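Local coordinates for DUF4439 domain-containing protein (Mycobacterium tuberculosis, PDB 2IB0) that is of unknown function but folds as a ferritin-like four-helix bundle and occurs as a two-chain assembly, at residues G41-L46 and F53-A58; D68-L73 and V78-A83; Q88-V93 and V104-D109; D98-A103 and N145-A150. All coordinates share one frame; numbering follows the deposited sequence.

Interaction 1 (G41-L46 and F53-A58); sequences GIVSAL and FLVADA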
# COMPACT_ATOMS: atom_id res chain seq x y z
N GLY A 41 -9.53 19.50 4.57
CA GLY A 41 -10.17 20.80 4.46
C GLY A 41 -9.11 21.89 4.34
O GLY A 41 -9.27 22.83 3.57
N ILE A 42 -8.06 21.79 5.15
CA ILE A 42 -6.98 22.78 5.12
C ILE A 42 -6.12 22.61 3.86
O ILE A 42 -5.79 23.59 3.21
CB ILE A 42 -6.14 22.73 6.41
CG1 ILE A 42 -6.95 23.31 7.59
CG2 ILE A 42 -4.89 23.60 6.28
CD1 ILE A 42 -7.93 22.30 8.23
N VAL A 43 -5.78 21.37 3.51
CA VAL A 43 -5.09 21.09 2.27
C VAL A 43 -5.83 21.78 1.13
O VAL A 43 -5.24 22.54 0.35
CB VAL A 43 -4.96 19.58 2.03
CG1 VAL A 43 -4.38 19.26 0.65
CG2 VAL A 43 -4.12 18.95 3.13
N SER A 44 -7.15 21.59 1.07
CA SER A 44 -7.94 22.20 -0.00
C SER A 44 -7.94 23.75 -0.04
O SER A 44 -7.77 24.36 -1.10
CB SER A 44 -9.38 21.68 0.12
OG SER A 44 -10.22 22.34 -0.80
N ALA A 45 -8.19 24.37 1.12
CA ALA A 45 -8.25 25.82 1.25
C ALA A 45 -6.94 26.49 0.86
O ALA A 45 -6.97 27.61 0.35
CB ALA A 45 -8.61 26.20 2.67
N LEU A 46 -5.82 25.84 1.16
CA LEU A 46 -4.51 26.37 0.81
C LEU A 46 -4.08 26.11 -0.65
O LEU A 46 -3.65 27.08 -1.34
CB LEU A 46 -3.42 25.77 1.71
CG LEU A 46 -3.19 26.30 3.13
CD1 LEU A 46 -2.50 25.22 3.89
CD2 LEU A 46 -2.39 27.58 3.16
N PHE A 53 -8.57 17.78 -8.17
CA PHE A 53 -8.92 16.39 -8.48
C PHE A 53 -8.40 15.44 -7.40
O PHE A 53 -9.10 14.55 -6.99
CB PHE A 53 -8.34 15.96 -9.84
CG PHE A 53 -9.16 16.40 -11.05
CD1 PHE A 53 -10.58 16.38 -11.02
CD2 PHE A 53 -8.52 16.79 -12.25
CE1 PHE A 53 -11.34 16.79 -12.15
CE2 PHE A 53 -9.26 17.18 -13.39
CZ PHE A 53 -10.67 17.18 -13.34
N LEU A 54 -7.15 15.66 -6.96
CA LEU A 54 -6.49 14.85 -5.93
C LEU A 54 -7.16 15.03 -4.55
O LEU A 54 -7.47 14.05 -3.85
CB LEU A 54 -4.99 15.17 -5.91
CG LEU A 54 -3.95 14.41 -5.04
CD1 LEU A 54 -4.09 12.90 -5.21
CD2 LEU A 54 -2.46 14.85 -5.27
N VAL A 55 -7.40 16.28 -4.18
CA VAL A 55 -8.05 16.58 -2.92
C VAL A 55 -9.43 15.94 -2.88
O VAL A 55 -9.74 15.24 -1.92
CB VAL A 55 -8.20 18.10 -2.66
CG1 VAL A 55 -9.08 18.36 -1.39
CG2 VAL A 55 -6.81 18.78 -2.51
N ALA A 56 -10.25 16.16 -3.91
CA ALA A 56 -11.59 15.56 -3.96
C ALA A 56 -11.54 14.03 -3.81
O ALA A 56 -12.32 13.45 -3.03
CB ALA A 56 -12.33 15.93 -5.26
N ASP A 57 -10.66 13.40 -4.60
CA ASP A 57 -10.40 11.96 -4.54
C ASP A 57 -10.06 11.51 -3.12
O ASP A 57 -10.62 10.56 -2.63
CB ASP A 57 -9.17 11.61 -5.41
CG ASP A 57 -9.50 11.40 -6.88
OD1 ASP A 57 -10.70 11.43 -7.27
OD2 ASP A 57 -8.51 11.18 -7.65
N ALA A 58 -9.05 12.15 -2.51
CA ALA A 58 -8.62 11.78 -1.17
C ALA A 58 -9.78 11.91 -0.15
O ALA A 58 -9.99 11.02 0.67
CB ALA A 58 -7.41 12.61 -0.74
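Val43 and Ser44, near the C-terminal end of helix 18-46, meet one residue of the next helix, Val55, whose two methyl branches divide the contact between them. Val43 comes first. Its side chain leaves the backbone toward helix 52-75, and CG1, set anti to the backbone N (chi1 173°), meets CG2 of Val55 at 4.0 Å. The two valines lie alongside each other, oppositely directed, and these two methyls make the touch. CG2 of Val43 serves the bundle interior instead. One residue on, Ser44 supplies its CB, which lies 3.7 Å from CG1 of Val55. This is the closest approach of the two segments, and the backbones also come nearest here, with the CA atoms of Ser44 and Val55 6.3 Å apart. No hydrogen bond crosses the interface, and the buried surface is a modest 106 Å². The contact is that of a helical hairpin just beside its short connection, where the first two helices of the four-helix bundle turn back on each other. Trp144 of helix 124-150 lies against both Val43 and Leu54, while helix 96-120 covers Val43 through Leu102 and Met106.

Interaction 2 (D68-L73 and V78-A83); sequences DVIVML and VTAPIA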
# COMPACT_ATOMS: atom_id res chain seq x y z
N ASP A 68 -17.53 3.40 6.61
CA ASP A 68 -17.34 1.95 6.68
C ASP A 68 -16.89 1.40 8.07
O ASP A 68 -17.39 0.36 8.52
CB ASP A 68 -16.33 1.51 5.62
CG ASP A 68 -16.96 1.21 4.26
OD1 ASP A 68 -18.18 1.31 4.10
OD2 ASP A 68 -16.22 0.87 3.31
N VAL A 69 -15.93 2.08 8.69
CA VAL A 69 -15.42 1.75 10.02
C VAL A 69 -16.46 2.01 11.11
O VAL A 69 -16.51 1.27 12.07
CB VAL A 69 -14.13 2.59 10.34
CG1 VAL A 69 -13.64 2.34 11.78
CG2 VAL A 69 -13.04 2.27 9.29
N ILE A 70 -17.27 3.07 10.97
CA ILE A 70 -18.41 3.30 11.88
C ILE A 70 -19.36 2.08 11.89
O ILE A 70 -19.76 1.60 12.96
CB ILE A 70 -19.12 4.64 11.58
CG1 ILE A 70 -18.17 5.80 11.95
CG2 ILE A 70 -20.51 4.77 12.31
CD1 ILE A 70 -18.60 7.22 11.52
N VAL A 71 -19.67 1.55 10.71
CA VAL A 71 -20.49 0.35 10.60
C VAL A 71 -19.80 -0.85 11.27
O VAL A 71 -20.42 -1.55 12.07
CB VAL A 71 -20.85 0.07 9.09
CG1 VAL A 71 -21.47 -1.33 8.90
CG2 VAL A 71 -21.79 1.16 8.56
N MET A 72 -18.52 -1.07 10.98
CA MET A 72 -17.74 -2.20 11.54
C MET A 72 -17.75 -2.20 13.07
O MET A 72 -18.01 -3.24 13.69
CB MET A 72 -16.29 -2.18 11.07
CG MET A 72 -16.07 -2.63 9.64
SD MET A 72 -14.47 -2.12 8.97
CE MET A 72 -13.39 -3.41 9.59
N LEU A 73 -17.48 -1.05 13.67
CA LEU A 73 -17.47 -0.93 15.13
C LEU A 73 -18.85 -1.26 15.72
O LEU A 73 -18.92 -1.92 16.76
CB LEU A 73 -16.94 0.44 15.59
CG LEU A 73 -15.44 0.69 15.28
CD1 LEU A 73 -15.07 2.17 15.45
CD2 LEU A 73 -14.51 -0.18 16.13
N VAL A 78 -19.47 -1.87 19.53
CA VAL A 78 -18.70 -0.72 19.96
C VAL A 78 -19.32 0.54 19.36
O VAL A 78 -19.54 0.62 18.15
CB VAL A 78 -17.19 -0.83 19.54
CG1 VAL A 78 -16.41 0.42 19.93
CG2 VAL A 78 -16.53 -2.09 20.14
N THR A 79 -19.61 1.53 20.20
CA THR A 79 -20.06 2.82 19.69
C THR A 79 -18.82 3.59 19.25
O THR A 79 -17.90 3.79 20.04
CB THR A 79 -20.83 3.65 20.75
OG1 THR A 79 -19.98 3.83 21.89
CG2 THR A 79 -22.17 2.98 21.18
N ALA A 80 -18.80 3.97 17.97
CA ALA A 80 -17.65 4.65 17.37
C ALA A 80 -17.23 5.95 18.10
O ALA A 80 -18.09 6.72 18.55
CB ALA A 80 -17.96 4.94 15.90
N PRO A 81 -15.89 6.17 18.24
CA PRO A 81 -15.42 7.53 18.48
C PRO A 81 -15.99 8.49 17.42
O PRO A 81 -15.93 8.19 16.21
CB PRO A 81 -13.88 7.42 18.34
CG PRO A 81 -13.61 6.06 17.74
CD PRO A 81 -14.77 5.21 18.21
N ILE A 82 -16.57 9.60 17.87
CA ILE A 82 -17.03 10.66 16.96
C ILE A 82 -15.91 11.70 16.77
O ILE A 82 -14.94 11.72 17.54
CB ILE A 82 -18.36 11.31 17.46
CG1 ILE A 82 -18.13 12.13 18.74
CG2 ILE A 82 -19.44 10.23 17.64
CD1 ILE A 82 -19.12 13.27 18.93
N ALA A 83 -16.01 12.54 15.74
CA ALA A 83 -14.95 13.51 15.49
C ALA A 83 -14.91 14.60 16.60
O ALA A 83 -15.93 14.92 17.22
CB ALA A 83 -15.12 14.15 14.11
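Leu73 and Val78 hold the tight end of this contact, where the chain leaves helix 52-75 and doubles back over it. The amide N of Val78 donates to the carbonyl O of Leu73 at 2.8 Å, with an N-H...O angle of 153°. The bond draws the two side chains together at their roots: CB of Leu73 lies 4.2 Å from CB of Val78, and CB of Val78 is 3.5 Å from the O of Leu73. Farther out, Leu73 reaches along the returning chain. Its CG stands anti to the carbonyl carbon (chi1 -66°), and CD1 arrives 4.0 Å from CB of Ala80 and 4.1 Å from CD of Pro81. In this ferritin-like four-helix bundle the segment 78-83 begins the long connection from the second helix to the third. It has no regular structure of its own and runs back along the bundle, packing on helix 18-46 as well: Val78 touches Asn23, and Ala80 and Pro81 both rest on Leu30. Leu73, which touches Leu26, is thus the buried member, enclosed between the first helix and the loop. The packing is looser one helical turn back, at Ile70. The CG1 of this partly exposed residue meets the same methyl, CB of Ala80, at 4.0 Å and adds little buried area. Thr79, between Val78 and Ala80, is exposed and its CB points away from the helix. After Pro81, Ile82 is exposed too and its end leads away, while on the helix Val71 is likewise exposed.

Interaction 3 (Q88-V93 and V104-D109); sequences QLPMQV and VRMEND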
# COMPACT_ATOMS: atom_id res chain seq x y z
N GLN A 88 -5.45 19.48 16.52
CA GLN A 88 -4.17 20.08 16.33
C GLN A 88 -3.62 19.32 15.09
O GLN A 88 -3.46 18.09 15.14
CB GLN A 88 -3.36 19.83 17.60
CG GLN A 88 -1.91 20.15 17.53
CD GLN A 88 -1.66 21.61 17.37
OE1 GLN A 88 -0.81 22.01 16.58
NE2 GLN A 88 -2.38 22.44 18.13
N LEU A 89 -3.41 20.02 13.97
CA LEU A 89 -2.76 19.43 12.79
C LEU A 89 -1.36 18.88 13.14
O LEU A 89 -0.66 19.43 14.02
CB LEU A 89 -2.63 20.45 11.64
CG LEU A 89 -3.85 21.05 10.93
CD1 LEU A 89 -3.40 22.03 9.84
CD2 LEU A 89 -4.74 19.99 10.38
N PRO A 90 -0.93 17.82 12.43
CA PRO A 90 0.41 17.24 12.64
C PRO A 90 1.59 18.19 12.35
O PRO A 90 2.72 17.97 12.82
CB PRO A 90 0.42 16.01 11.73
CG PRO A 90 -0.68 16.18 10.75
CD PRO A 90 -1.69 17.12 11.38
N MET A 91 1.33 19.28 11.61
CA MET A 91 2.35 20.29 11.33
C MET A 91 1.69 21.64 11.11
O MET A 91 0.50 21.71 10.79
CB MET A 91 3.17 19.91 10.09
CG MET A 91 2.40 20.00 8.77
SD MET A 91 3.35 19.37 7.37
CE MET A 91 4.08 20.86 6.70
N GLN A 92 2.50 22.68 11.27
CA GLN A 92 2.13 24.04 10.89
C GLN A 92 2.16 24.24 9.39
O GLN A 92 3.03 23.68 8.66
CB GLN A 92 3.06 25.04 11.55
CG GLN A 92 3.09 24.89 13.05
CD GLN A 92 3.31 26.18 13.70
OE1 GLN A 92 4.33 26.82 13.47
NE2 GLN A 92 2.33 26.62 14.50
N VAL A 93 1.22 25.05 8.92
CA VAL A 93 1.10 25.36 7.50
C VAL A 93 0.91 26.85 7.32
O VAL A 93 0.33 27.52 8.18
CB VAL A 93 -0.04 24.53 6.82
CG1 VAL A 93 0.21 23.00 6.97
CG2 VAL A 93 -1.42 24.88 7.35
N VAL A 104 0.93 14.38 2.79
CA VAL A 104 1.83 13.19 2.88
C VAL A 104 1.87 12.72 4.35
O VAL A 104 1.74 11.53 4.67
CB VAL A 104 3.27 13.52 2.39
CG1 VAL A 104 4.26 12.33 2.64
CG2 VAL A 104 3.24 13.95 0.93
N ARG A 105 2.09 13.65 5.26
CA ARG A 105 2.19 13.28 6.67
C ARG A 105 0.89 12.58 7.14
O ARG A 105 0.95 11.60 7.88
CB ARG A 105 2.48 14.51 7.53
CG ARG A 105 2.13 14.26 8.99
CD ARG A 105 3.08 13.26 9.68
NE ARG A 105 3.98 14.02 10.55
CZ ARG A 105 3.84 14.14 11.86
NH1 ARG A 105 2.88 13.49 12.53
NH2 ARG A 105 4.71 14.90 12.51
N MET A 106 -0.26 13.08 6.69
CA MET A 106 -1.54 12.53 7.09
C MET A 106 -1.76 11.11 6.55
O MET A 106 -2.15 10.24 7.28
CB MET A 106 -2.71 13.47 6.73
CG MET A 106 -2.69 14.83 7.46
SD MET A 106 -4.32 15.60 7.31
CE MET A 106 -4.29 15.85 5.50
N GLU A 107 -1.34 10.87 5.31
CA GLU A 107 -1.44 9.56 4.66
C GLU A 107 -0.50 8.56 5.29
O GLU A 107 -0.86 7.42 5.50
CB GLU A 107 -1.16 9.74 3.17
CG GLU A 107 -2.27 10.56 2.41
CD GLU A 107 -3.72 9.98 2.51
OE1 GLU A 107 -3.95 8.79 2.87
OE2 GLU A 107 -4.67 10.73 2.19
N ASN A 108 0.74 9.00 5.56
CA ASN A 108 1.71 8.22 6.30
C ASN A 108 1.24 7.85 7.70
O ASN A 108 1.39 6.71 8.10
CB ASN A 108 3.08 8.92 6.35
CG ASN A 108 3.83 8.85 5.01
OD1 ASN A 108 4.78 9.60 4.76
ND2 ASN A 108 3.43 7.95 4.18
N ASP A 109 0.66 8.79 8.45
CA ASP A 109 0.07 8.46 9.75
C ASP A 109 -1.10 7.45 9.58
O ASP A 109 -1.34 6.61 10.45
CB ASP A 109 -0.50 9.74 10.43
CG ASP A 109 0.60 10.68 11.01
OD1 ASP A 109 1.79 10.28 11.12
OD2 ASP A 109 0.23 11.83 11.40
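Pro90 lies against Arg105 and Met106 where the long loop between the second and third helices of the four-helix bundle passes over helix 96-120. Pro90 supplies the close packing from the loop, mostly through its ring. Its CB sits 3.6 Å above one face of the Arg105 guanidinium, offset toward the rim on the NH1 side. The two side chains run side by side with opposite headings, and the ring covers the aliphatic part of the arginine too: CB of Pro90 is 3.7 Å from CG of Arg105. Arg105 reaches this place because CG is anti to the backbone N (chi1 161°) and the chain then bends at chi2 and chi3, folding the guanidinium back over the proline. Met106 is met differently. Its side chain lies transverse to the proline, and its CG is 4.1 Å from CG of Pro90; beyond that point Met106 turns into the bundle and touches Tyr40 of helix 18-46. Leu102, a turn earlier on helix 96-120, also packs on Pro90. The contact therefore combines an exposed, charged flank with a buried apolar one. On the charged flank Asp109, one turn after Arg105, closes a salt bridge within the helix, and its carboxyl carbon lies at the guanidinium edge, in plane. The hydrogen bond in that bridge is weak, with NH1 of Arg105 3.3 Å from OD2 of Asp109.

Interaction 4 (D98-A103 and N145-A150); sequences DAARLA and NRVLGA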
# COMPACT_ATOMS: atom_id res chain seq x y z
N ASP A 98 3.06 23.90 1.91
CA ASP A 98 2.95 23.22 3.18
C ASP A 98 1.84 22.17 3.14
O ASP A 98 1.90 21.20 3.87
CB ASP A 98 2.62 24.18 4.29
CG ASP A 98 3.71 25.16 4.53
OD1 ASP A 98 4.89 24.80 4.32
OD2 ASP A 98 3.38 26.28 4.95
N ALA A 99 0.85 22.41 2.29
CA ALA A 99 -0.37 21.59 2.28
C ALA A 99 -0.16 20.18 1.70
O ALA A 99 -0.74 19.21 2.22
CB ALA A 99 -1.48 22.30 1.53
N ALA A 100 0.58 20.10 0.60
CA ALA A 100 1.11 18.82 0.07
C ALA A 100 1.97 18.01 1.10
O ALA A 100 1.79 16.81 1.24
CB ALA A 100 1.87 19.07 -1.21
N ARG A 101 2.87 18.68 1.84
CA ARG A 101 3.57 18.01 2.92
C ARG A 101 2.61 17.52 4.01
O ARG A 101 2.81 16.45 4.59
CB ARG A 101 4.61 18.95 3.54
CG ARG A 101 5.89 19.08 2.72
CD ARG A 101 7.03 19.86 3.49
NE ARG A 101 6.81 21.33 3.56
CZ ARG A 101 7.01 22.18 2.53
NH1 ARG A 101 7.39 21.70 1.33
NH2 ARG A 101 6.81 23.49 2.67
N LEU A 102 1.60 18.32 4.32
CA LEU A 102 0.61 17.93 5.32
C LEU A 102 -0.10 16.68 4.83
O LEU A 102 -0.34 15.78 5.61
CB LEU A 102 -0.43 19.07 5.53
CG LEU A 102 -1.62 18.82 6.46
CD1 LEU A 102 -1.16 18.38 7.84
CD2 LEU A 102 -2.50 20.09 6.54
N ALA A 103 -0.51 16.70 3.58
CA ALA A 103 -1.22 15.55 2.98
C ALA A 103 -0.36 14.28 3.07
O ALA A 103 -0.84 13.22 3.42
CB ALA A 103 -1.58 15.83 1.53
N ASN A 145 3.60 13.10 -2.84
CA ASN A 145 5.04 13.21 -2.97
C ASN A 145 5.45 13.52 -4.42
O ASN A 145 6.43 14.22 -4.65
CB ASN A 145 5.69 11.92 -2.53
CG ASN A 145 6.12 11.94 -1.08
OD1 ASN A 145 5.87 10.96 -0.31
ND2 ASN A 145 6.80 13.02 -0.68
N ARG A 146 4.70 12.98 -5.37
CA ARG A 146 4.88 13.27 -6.77
C ARG A 146 4.49 14.74 -7.04
O ARG A 146 5.16 15.41 -7.82
CB ARG A 146 4.02 12.32 -7.60
CG ARG A 146 4.30 12.33 -9.07
CD ARG A 146 3.68 11.05 -9.68
NE ARG A 146 4.43 9.84 -9.30
CZ ARG A 146 3.89 8.67 -8.92
NH1 ARG A 146 2.57 8.50 -8.84
NH2 ARG A 146 4.69 7.66 -8.59
N VAL A 147 3.43 15.23 -6.40
CA VAL A 147 3.14 16.66 -6.43
C VAL A 147 4.30 17.52 -5.88
O VAL A 147 4.78 18.44 -6.56
CB VAL A 147 1.77 16.97 -5.71
CG1 VAL A 147 1.53 18.49 -5.63
CG2 VAL A 147 0.62 16.31 -6.49
N LEU A 148 4.78 17.23 -4.66
CA LEU A 148 5.94 17.99 -4.10
C LEU A 148 7.14 17.99 -5.03
O LEU A 148 7.74 19.02 -5.22
CB LEU A 148 6.38 17.39 -2.76
CG LEU A 148 5.46 17.72 -1.59
CD1 LEU A 148 5.87 16.92 -0.34
CD2 LEU A 148 5.53 19.23 -1.33
N GLY A 149 7.52 16.80 -5.53
CA GLY A 149 8.68 16.61 -6.43
C GLY A 149 8.63 17.40 -7.73
O GLY A 149 9.66 17.66 -8.34
N ALA A 150 7.42 17.72 -8.20
CA ALA A 150 7.18 18.60 -9.34
C ALA A 150 7.16 20.10 -8.98
O ALA A 150 7.10 20.97 -9.88
CB ALA A 150 5.85 18.20 -10.04
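Apolar packing carries the contact, with Leu148 as the residue that reaches across. Its CD2 lies 3.7 Å from CB of Ala100, while CD1 lies 3.7 Å from CG of Arg101, so the fork of the leucine spans two consecutive residues of the facing helix. The arginine chain passes Leu148 nearly perpendicularly. CG of Leu148 stands anti to the carbonyl carbon (chi1 -76°), with both methyls directed at helix 96-120. Val147 adds a longer touch, from CG1 to CB of Ala100 at 4.5 Å. The segments belong to the third and fourth helices of the bundle; their axes approach to 9.2 Å with 152° between their directions, roughly antiparallel. Beside the small Ala100, CD1 of Leu148 comes to 4.1 Å from the backbone N of Arg101, and Trp144 and Trp151 also pack on Ala100. The charged part stays on one helix. Arg101 bends at chi3 and sends NH2 to OD1 of Asp98, 2.9 Å away, in a salt bridge whose hydrogen bond has an N-H...O angle of 139°. That nitrogen meets the anti side of the carboxylate. The other oxygen, OD2 of Asp98, accepts from the backbone N of Ser94 and more weakly from that of Ser95, which ties the start of the helix to its preceding loop.

Overall arrangement
From the N terminus, interaction 1 comes first and closes the short turn between helices 18-46 and 52-75. Interaction 2 follows at the far end of helix 52-75, about 24 Å away between centres, and closes the tight return into the long loop. That loop then reaches helix 96-120 in interaction 3. Interaction 4, which joins helices 96-120 and 124-150, has its first segment between the two segments of interaction 3, so these two cross along the chain. Interactions 1, 3 and 4 touch one another, through Val43, Leu46, Met91 and Val93 among others, and gather all four helices at one end of the bundle; interaction 2 stands apart and touches none of them.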